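Local coordinates for protein 6-aminohexanoate-dimer hydrolase (Bacillus anthracis, PDB 4GB7) that probably hydrolyses amide or ester bonds, perhaps those of 6-aminohexanoate oligomers, as a serine hydrolase of the beta-lactamase family, at residues A[67-72]-A[271-276]. Numbering follows the deposited sequence.
Sequences NDVKNN and ENVSER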
ATOM      1  N   ASN A  67       9.659 -10.600   8.393  1.00 21.61           N
ATOM      2  CA  ASN A  67       9.630 -11.827   7.644  1.00 20.49           C
ATOM      3  C   ASN A  67       9.985 -11.506   6.216  1.00 17.64           C
ATOM      4  O   ASN A  67       9.347 -10.645   5.581  1.00 16.80           O
ATOM      5  CB  ASN A  67       8.233 -12.430   7.601  1.00 20.62           C
ATOM      6  CG  ASN A  67       7.777 -12.954   8.912  1.00 20.10           C
ATOM      7  OD1 ASN A  67       8.548 -13.077   9.855  1.00 20.03           O
ATOM      8  ND2 ASN A  67       6.491 -13.336   8.971  1.00 19.63           N
ATOM      9  N   ASP A  68      10.993 -12.190   5.711  1.00 21.25           N
ATOM     10  CA  ASP A  68      11.432 -11.962   4.338  1.00 20.57           C
ATOM     11  C   ASP A  68      10.405 -12.420   3.306  1.00 18.98           C
ATOM     12  O   ASP A  68       9.763 -13.492   3.469  1.00 18.92           O
ATOM     13  CB  ASP A  68      12.747 -12.679   4.067  1.00 23.41           C
ATOM     14  CG  ASP A  68      13.934 -12.038   4.712  1.00 30.63           C
ATOM     15  OD1 ASP A  68      13.960 -10.832   5.010  1.00 31.01           O
ATOM     16  OD2 ASP A  68      14.905 -12.802   4.871  1.00 38.38           O
ATOM     17  N   VAL A  69      10.303 -11.653   2.220  1.00 21.10           N
ATOM     18  CA  VAL A  69       9.519 -12.006   1.027  1.00 19.03           C
ATOM     19  C   VAL A  69      10.509 -12.188  -0.118  1.00 18.58           C
ATOM     20  O   VAL A  69      11.004 -11.239  -0.689  1.00 20.21           O
ATOM     21  CB  VAL A  69       8.513 -10.899   0.709  1.00 17.72           C
ATOM     22  CG1 VAL A  69       7.762 -11.166  -0.598  1.00 18.59           C
ATOM     23  CG2 VAL A  69       7.615 -10.669   1.917  1.00 19.33           C
ATOM     24  N   LYS A  70      10.824 -13.435  -0.419  1.00 19.94           N
ATOM     25  CA  LYS A  70      11.918 -13.749  -1.337  1.00 19.98           C
ATOM     26  C   LYS A  70      11.568 -13.545  -2.802  1.00 17.58           C
ATOM     27  O   LYS A  70      10.471 -13.924  -3.265  1.00 19.33           O
ATOM     28  CB  LYS A  70      12.375 -15.194  -1.147  1.00 19.84           C
ATOM     29  CG  LYS A  70      13.095 -15.447   0.163  1.00 26.80           C
ATOM     30  CD  LYS A  70      13.631 -16.861   0.267  1.00 30.60           C
ATOM     31  CE  LYS A  70      12.553 -17.930   0.462  1.00 46.35           C
ATOM     32  NZ  LYS A  70      13.048 -19.350   0.319  1.00 49.73           N
ATOM     33  N   ASN A  71      12.514 -12.986  -3.547  1.00 18.69           N
ATOM     34  CA  ASN A  71      12.424 -13.029  -5.012  1.00 18.15           C
ATOM     35  C   ASN A  71      12.997 -14.365  -5.506  1.00 19.63           C
ATOM     36  O   ASN A  71      13.209 -15.272  -4.692  1.00 22.62           O
ATOM     37  CB  ASN A  71      13.157 -11.851  -5.656  1.00 18.10           C
ATOM     38  CG  ASN A  71      14.655 -11.998  -5.613  1.00 19.74           C
ATOM     39  OD1 ASN A  71      15.184 -12.629  -4.721  1.00 20.85           O
ATOM     40  ND2 ASN A  71      15.346 -11.332  -6.532  1.00 20.87           N
ATOM     41  N   ASN A  72      13.169 -14.487  -6.831  1.00 21.79           N
ATOM     42  CA  ASN A  72      13.980 -15.546  -7.448  1.00 22.94           C
ATOM     43  C   ASN A  72      15.251 -14.965  -8.023  1.00 21.95           C
ATOM     44  O   ASN A  72      15.236 -14.402  -9.136  1.00 22.76           O
ATOM     45  CB  ASN A  72      13.238 -16.263  -8.542  1.00 24.70           C
ATOM     46  CG  ASN A  72      14.018 -17.466  -9.071  1.00 25.65           C
ATOM     47  OD1 ASN A  72      15.256 -17.565  -8.901  1.00 26.63           O
ATOM     48  ND2 ASN A  72      13.311 -18.401  -9.645  1.00 26.53           N
ATOM     49  N   GLU A 271       5.312 -15.750   2.922  1.00 19.08           N
ATOM     50  CA  GLU A 271       5.531 -16.907   2.041  1.00 20.26           C
ATOM     51  C   GLU A 271       4.546 -16.925   0.887  1.00 20.62           C
ATOM     52  O   GLU A 271       4.919 -17.230  -0.264  1.00 21.47           O
ATOM     53  CB  GLU A 271       5.439 -18.188   2.842  1.00 22.51           C
ATOM     54  CG  GLU A 271       6.653 -18.402   3.719  1.00 28.04           C
ATOM     55  CD  GLU A 271       6.453 -19.382   4.895  1.00 35.51           C
ATOM     56  OE1 GLU A 271       5.315 -19.893   5.232  1.00 34.96           O
ATOM     57  OE2 GLU A 271       7.496 -19.651   5.516  1.00 40.69           O
ATOM     58  N   ASN A 272       3.284 -16.586   1.184  1.00 18.70           N
ATOM     59  CA  ASN A 272       2.272 -16.445   0.154  1.00 20.91           C
ATOM     60  C   ASN A 272       2.650 -15.383  -0.863  1.00 18.20           C
ATOM     61  O   ASN A 272       2.548 -15.600  -2.072  1.00 17.82           O
ATOM     62  CB  ASN A 272       0.884 -16.165   0.773  1.00 19.89           C
ATOM     63  CG  ASN A 272       0.154 -17.427   1.161  1.00 20.96           C
ATOM     64  OD1 ASN A 272      -0.367 -18.094   0.266  1.00 23.12           O
ATOM     65  ND2 ASN A 272       0.101 -17.768   2.470  1.00 20.38           N
ATOM     66  N   VAL A 273       3.062 -14.208  -0.403  1.00 18.43           N
ATOM     67  CA  VAL A 273       3.393 -13.165  -1.335  1.00 19.95           C
ATOM     68  C   VAL A 273       4.599 -13.562  -2.174  1.00 17.42           C
ATOM     69  O   VAL A 273       4.638 -13.305  -3.395  1.00 18.04           O
ATOM     70  CB  VAL A 273       3.629 -11.796  -0.626  1.00 18.10           C
ATOM     71  CG1 VAL A 273       4.195 -10.768  -1.613  1.00 18.77           C
ATOM     72  CG2 VAL A 273       2.349 -11.303   0.022  1.00 17.05           C
ATOM     73  N   SER A 274       5.578 -14.200  -1.552  1.00 16.97           N
ATOM     74  CA  SER A 274       6.765 -14.683  -2.278  1.00 18.34           C
ATOM     75  C   SER A 274       6.432 -15.735  -3.322  1.00 17.76           C
ATOM     76  O   SER A 274       6.790 -15.607  -4.475  1.00 20.29           O
ATOM     77  CB  SER A 274       7.819 -15.278  -1.319  1.00 19.94           C
ATOM     78  OG  SER A 274       8.942 -15.765  -2.056  1.00 21.35           O
ATOM     79  N   GLU A 275       5.695 -16.760  -2.922  1.00 17.89           N
ATOM     80  CA  GLU A 275       5.402 -17.855  -3.837  1.00 20.11           C
ATOM     81  C   GLU A 275       4.497 -17.417  -5.001  1.00 19.46           C
ATOM     82  O   GLU A 275       4.654 -17.793  -6.162  1.00 20.90           O
ATOM     83  CB  GLU A 275       4.761 -19.003  -3.049  1.00 21.00           C
ATOM     84  CG  GLU A 275       5.766 -19.682  -2.127  1.00 26.32           C
ATOM     85  CD  GLU A 275       5.206 -20.800  -1.295  1.00 29.90           C
ATOM     86  OE1 GLU A 275       4.053 -21.166  -1.475  1.00 33.66           O
ATOM     87  OE2 GLU A 275       5.960 -21.354  -0.495  1.00 43.20           O
ATOM     88  N   ARG A 276       3.523 -16.579  -4.683  1.00 20.68           N
ATOM     89  CA  ARG A 276       2.518 -16.211  -5.667  1.00 17.97           C
ATOM     90  C   ARG A 276       2.910 -15.045  -6.563  1.00 18.10           C
ATOM     91  O   ARG A 276       2.399 -14.926  -7.691  1.00 19.62           O
ATOM     92  CB  ARG A 276       1.215 -15.914  -4.954  1.00 20.27           C
ATOM     93  CG  ARG A 276       0.574 -17.128  -4.316  1.00 19.73           C
ATOM     94  CD  ARG A 276      -0.495 -16.741  -3.314  1.00 23.13           C
ATOM     95  NE  ARG A 276      -1.174 -17.926  -2.781  1.00 23.37           N
ATOM     96  CZ  ARG A 276      -2.183 -18.559  -3.388  1.00 28.54           C
ATOM     97  NH1 ARG A 276      -2.713 -18.107  -4.539  1.00 27.04           N
ATOM     98  NH2 ARG A 276      -2.707 -19.646  -2.817  1.00 34.80           N
TER
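Ser274 OG donates a hydrogen bond to the backbone oxygen Lys70 O at 2.7 Å. The C=O...OG angle of 123° and a tilt of 16° from the carbonyl plane show the hydroxyl approaching well off the C=O direction and slightly out of plane. Ser274 chi1 of 179° sets OG anti to its own backbone N and sends it across to segment 67-72, where it also lies 3.6 Å from Lys70 CB, while the lysine amine leads away. Beside this polar link Val69 supplies an apolar one through a single branch: its CG1 meets Val273 CG1 at 3.7 Å, the two side chains crossing at a slant, and lies 3.9 Å from the backbone Ser274 N. The closest CA pair, Val69 and Ser274 at 5.1 Å, indicates how near the helix runs to the strand. Here helix 269-278 packs against strand 66-69, at one edge of a four-stranded antiparallel sheet, in a protein whose sequence places it in the beta-lactamase family. Val69 is joined to that sheet by backbone hydrogen bonding with Ala287, and Tyr289 of the adjoining strand touches both valines. Farther out, Val273 also reaches Ile149 of helix 143-155. On the helix, Arg276 NE donates a hydrogen bond to Asn272 OD1 at 3.2 Å, in the carbonyl plane on a lone pair but somewhat out of the guanidinium plane, and Arg276 NH1 forms a salt bridge with Glu156.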